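Local coordinates for eukaryotic translation initiation factor 4 gamma 2 (Homo sapiens, PDB 4IUL), which probably takes part in translation initiation, its all-helical MIF4G domain interacting with the helicase eIF4A, at residues G154-I159 with H174-T179; G160-G163 with L167-E170. One frame throughout, in Å; residues are numbered along the deposited sequence.

Contact 1 (G154-I159 with H174-T179); sequences GNIKFI and HKCIKT
Ile156 and Cys176 face each other where helix 141-163 meets helix 170-181, their CA atoms 6.4 Å apart. The two short helical segments run roughly antiparallel, at 144° between their N-to-C directions, and their axes come no closer than 10.6 Å, a wide spacing bridged by side chains alone. This helix-to-helix packing belongs to the all-helical, HEAT-repeat MIF4G domain. Cys176 has the most surface buried here. With SG anti to its carbonyl carbon (chi1 -73°), the sulfur sits over the groove between two isoleucines three residues apart and touches each in apolar contact: SG lies 3.8 Å from CD1 of Ile159 and 3.9 Å from CG1 of Ile156, while CG2 of Ile156 approaches CB of the cysteine. Phe120 of helix 107-127 also touches Cys176, and Ile202 of helix 193-210 touches Ile156. At the margin Ile156 and Thr179 pass each other in opposite directions. The threonine hydroxyl turns back on its own helix: OG1 donates to the carbonyl O of Cys176 at 2.9 Å, tilted 26° from the carbonyl plane, and the same OG1 is the atom that CD1 of Ile156 meets, at 4.2 Å.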
# COMPACT_ATOMS: atom_id res chain seq x y z
N GLY A 154 -0.51 -4.44 6.85
CA GLY A 154 -1.24 -4.78 5.65
C GLY A 154 -1.38 -3.55 4.78
O GLY A 154 -1.27 -3.63 3.55
N ASN A 155 -1.59 -2.39 5.41
CA ASN A 155 -1.73 -1.14 4.68
C ASN A 155 -0.43 -0.81 3.94
O ASN A 155 -0.45 -0.45 2.76
CB ASN A 155 -2.08 0.02 5.63
CG ASN A 155 -2.66 1.22 4.90
OD1 ASN A 155 -2.79 1.21 3.67
ND2 ASN A 155 -3.01 2.26 5.65
N ILE A 156 0.69 -0.94 4.64
CA ILE A 156 1.99 -0.65 4.05
C ILE A 156 2.33 -1.58 2.87
O ILE A 156 2.89 -1.12 1.87
CB ILE A 156 3.10 -0.72 5.11
CG1 ILE A 156 2.90 0.42 6.12
CG2 ILE A 156 4.47 -0.62 4.45
CD1 ILE A 156 3.85 0.39 7.28
N LYS A 157 1.99 -2.86 2.99
CA LYS A 157 2.26 -3.83 1.93
C LYS A 157 1.47 -3.51 0.66
O LYS A 157 1.96 -3.70 -0.46
CB LYS A 157 1.90 -5.24 2.42
CG LYS A 157 2.09 -6.35 1.39
CD LYS A 157 1.64 -7.70 1.98
CE LYS A 157 1.73 -8.84 0.97
NZ LYS A 157 3.12 -9.01 0.45
N PHE A 158 0.24 -3.02 0.82
CA PHE A 158 -0.59 -2.67 -0.33
C PHE A 158 -0.01 -1.42 -1.01
O PHE A 158 0.01 -1.32 -2.24
CB PHE A 158 -2.04 -2.45 0.11
CG PHE A 158 -2.99 -2.14 -1.03
CD1 PHE A 158 -2.97 -2.89 -2.20
CD2 PHE A 158 -3.89 -1.08 -0.93
CE1 PHE A 158 -3.83 -2.60 -3.26
CE2 PHE A 158 -4.76 -0.78 -1.98
CZ PHE A 158 -4.73 -1.54 -3.15
N ILE A 159 0.48 -0.49 -0.20
CA ILE A 159 1.08 0.73 -0.72
C ILE A 159 2.32 0.35 -1.54
O ILE A 159 2.53 0.84 -2.65
CB ILE A 159 1.46 1.69 0.44
CG1 ILE A 159 0.18 2.28 1.04
CG2 ILE A 159 2.37 2.81 -0.07
CD1 ILE A 159 0.38 3.02 2.37
N HIS A 174 8.25 6.96 1.60
CA HIS A 174 9.24 7.35 2.61
C HIS A 174 8.57 7.40 3.99
O HIS A 174 9.19 7.10 5.01
CB HIS A 174 9.86 8.73 2.29
CG HIS A 174 10.92 8.68 1.23
ND1 HIS A 174 12.18 8.17 1.46
CD2 HIS A 174 10.88 9.02 -0.09
CE1 HIS A 174 12.87 8.20 0.33
NE2 HIS A 174 12.11 8.70 -0.62
N LYS A 175 7.29 7.77 4.01
CA LYS A 175 6.55 7.85 5.27
C LYS A 175 6.35 6.46 5.87
O LYS A 175 6.32 6.30 7.09
CB LYS A 175 5.20 8.54 5.03
CG LYS A 175 4.82 9.52 6.12
CD LYS A 175 3.73 10.48 5.65
CE LYS A 175 4.24 11.38 4.54
NZ LYS A 175 3.17 12.30 4.04
N CYS A 176 6.20 5.45 5.01
CA CYS A 176 6.04 4.08 5.46
C CYS A 176 7.38 3.61 6.05
O CYS A 176 7.43 3.05 7.14
CB CYS A 176 5.64 3.16 4.30
SG CYS A 176 3.92 3.34 3.72
N ILE A 177 8.46 3.84 5.31
CA ILE A 177 9.79 3.44 5.74
C ILE A 177 10.16 4.06 7.08
O ILE A 177 10.73 3.39 7.94
CB ILE A 177 10.87 3.85 4.70
CG1 ILE A 177 10.70 3.01 3.43
CG2 ILE A 177 12.27 3.68 5.30
CD1 ILE A 177 11.69 3.34 2.34
N LYS A 178 9.84 5.33 7.25
CA LYS A 178 10.15 6.05 8.48
C LYS A 178 9.46 5.46 9.71
O LYS A 178 10.08 5.36 10.77
CB LYS A 178 9.76 7.52 8.36
CG LYS A 178 10.07 8.33 9.61
CD LYS A 178 9.88 9.83 9.40
CE LYS A 178 10.29 10.60 10.66
NZ LYS A 178 10.11 12.06 10.49
N THR A 179 8.20 5.06 9.57
CA THR A 179 7.48 4.49 10.70
C THR A 179 7.97 3.09 11.05
O THR A 179 7.95 2.70 12.22
CB THR A 179 5.96 4.44 10.43
OG1 THR A 179 5.68 3.55 9.34
CG2 THR A 179 5.43 5.82 10.09

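Contact 2 (G160-G163 with L167-E170); sequences GELG and LIHE
Leu162, Ile168 and Leu167 carry most of the buried surface where the last turn of helix 141-163 meets the chain leading into helix 170-181. Leu162 takes part through both its backbone and its side chain. Its carbonyl O accepts the backbone N-H of Leu167 at 3.0 Å; the bond is nearly straight at hydrogen (165°), but the donor stands above the carbonyl plane, 43° out of it. This bond brings the returning chain close against the helix end, and CB of Leu167 lies 3.5 Å from O of Leu162, the acceptor itself. Beyond it the two leucine side chains cross at about a right angle, with CD2 of Leu162 3.8 Å from CD1 of Leu167. Leu116 of helix 107-127 packs on Leu162, and Cys81 of helix 74-87 on Leu167, which ties the turn to two other helices.

Ile168 covers the adjoining part of the helix end. Its CG1 sits between the backbone N and the carbonyl carbon (chi1 49°), and this torsion directs the ethyl branch at the helix backbone: CG1 of Ile168 lies 3.5 Å from N of Gly163, and its CD1 is 3.5 Å from CA of Gly163, which presents only backbone here. The same CG1 also packs on the side chain of Leu162, 3.9 Å from its CB. Just past Ile168, His169 occupies the N-cap position of helix 170-181. The result is a short connection between two roughly antiparallel helices, a helical hairpin, consistent with the stacked helical hairpins of a HEAT-repeat fold.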
# COMPACT_ATOMS: atom_id res chain seq x y z
N GLY A 160 3.14 -0.55 -0.99
CA GLY A 160 4.32 -0.99 -1.71
C GLY A 160 3.95 -1.53 -3.09
O GLY A 160 4.56 -1.15 -4.10
N GLU A 161 2.93 -2.39 -3.15
CA GLU A 161 2.51 -2.98 -4.42
C GLU A 161 2.00 -1.97 -5.44
O GLU A 161 2.14 -2.18 -6.65
CB GLU A 161 1.44 -4.06 -4.17
CG GLU A 161 1.99 -5.35 -3.57
CD GLU A 161 3.02 -6.03 -4.45
OE1 GLU A 161 4.20 -6.12 -4.04
OE2 GLU A 161 2.67 -6.48 -5.56
N LEU A 162 1.39 -0.89 -4.97
CA LEU A 162 0.89 0.15 -5.86
C LEU A 162 2.05 0.98 -6.39
O LEU A 162 2.10 1.33 -7.57
CB LEU A 162 -0.11 1.04 -5.12
CG LEU A 162 -1.47 0.42 -4.72
CD1 LEU A 162 -2.22 1.38 -3.82
CD2 LEU A 162 -2.29 0.10 -5.97
N GLY A 163 3.00 1.30 -5.50
CA GLY A 163 4.16 2.08 -5.91
C GLY A 163 4.91 1.39 -7.05
O GLY A 163 5.39 2.03 -7.97
N LEU A 167 1.43 3.80 -9.16
CA LEU A 167 0.08 4.25 -8.80
C LEU A 167 0.04 5.21 -7.60
O LEU A 167 -0.98 5.84 -7.34
CB LEU A 167 -0.84 3.04 -8.58
CG LEU A 167 -1.12 2.28 -9.90
CD1 LEU A 167 -1.96 1.02 -9.65
CD2 LEU A 167 -1.84 3.22 -10.86
N ILE A 168 1.14 5.29 -6.84
CA ILE A 168 1.26 6.23 -5.72
C ILE A 168 2.68 6.79 -5.79
O ILE A 168 3.54 6.23 -6.48
CB ILE A 168 0.99 5.58 -4.32
CG1 ILE A 168 1.79 4.29 -4.15
CG2 ILE A 168 -0.51 5.37 -4.13
CD1 ILE A 168 3.21 4.52 -3.65
N HIS A 169 2.94 7.90 -5.10
CA HIS A 169 4.24 8.57 -5.14
C HIS A 169 5.27 8.32 -4.02
O HIS A 169 5.01 7.62 -3.03
CB HIS A 169 3.99 10.08 -5.28
CG HIS A 169 3.20 10.44 -6.50
ND1 HIS A 169 2.46 11.60 -6.59
CD2 HIS A 169 3.04 9.80 -7.68
CE1 HIS A 169 1.87 11.65 -7.77
NE2 HIS A 169 2.20 10.57 -8.45
N GLU A 170 6.45 8.93 -4.19
CA GLU A 170 7.59 8.81 -3.28
C GLU A 170 7.35 9.23 -1.84
O GLU A 170 7.83 8.59 -0.89
CB GLU A 170 8.79 9.62 -3.79
CG GLU A 170 9.42 9.13 -5.07
CD GLU A 170 10.85 9.64 -5.24
OE1 GLU A 170 11.08 10.86 -5.07
OE2 GLU A 170 11.75 8.82 -5.53

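How the contacts relate
Both contacts are buried near the centre of the folded domain, their centres about 10 Å apart, and both draw on helix 141-163. Contact 2 is nested inside the loop closed by contact 1: it shapes the turn after that helix, while contact 1 pairs the helix with 170-181 once the chain has reversed. The chemistry differs accordingly. Between the helices, where the axes are more than 10 Å apart, the contacts are made by side chains; at the turn the backbones are close enough for a direct hydrogen bond, and aliphatic groups lie against main-chain atoms. The two contacts touch where CG1 of Ile168 packs 3.8 Å from the carbonyl O of Ile159.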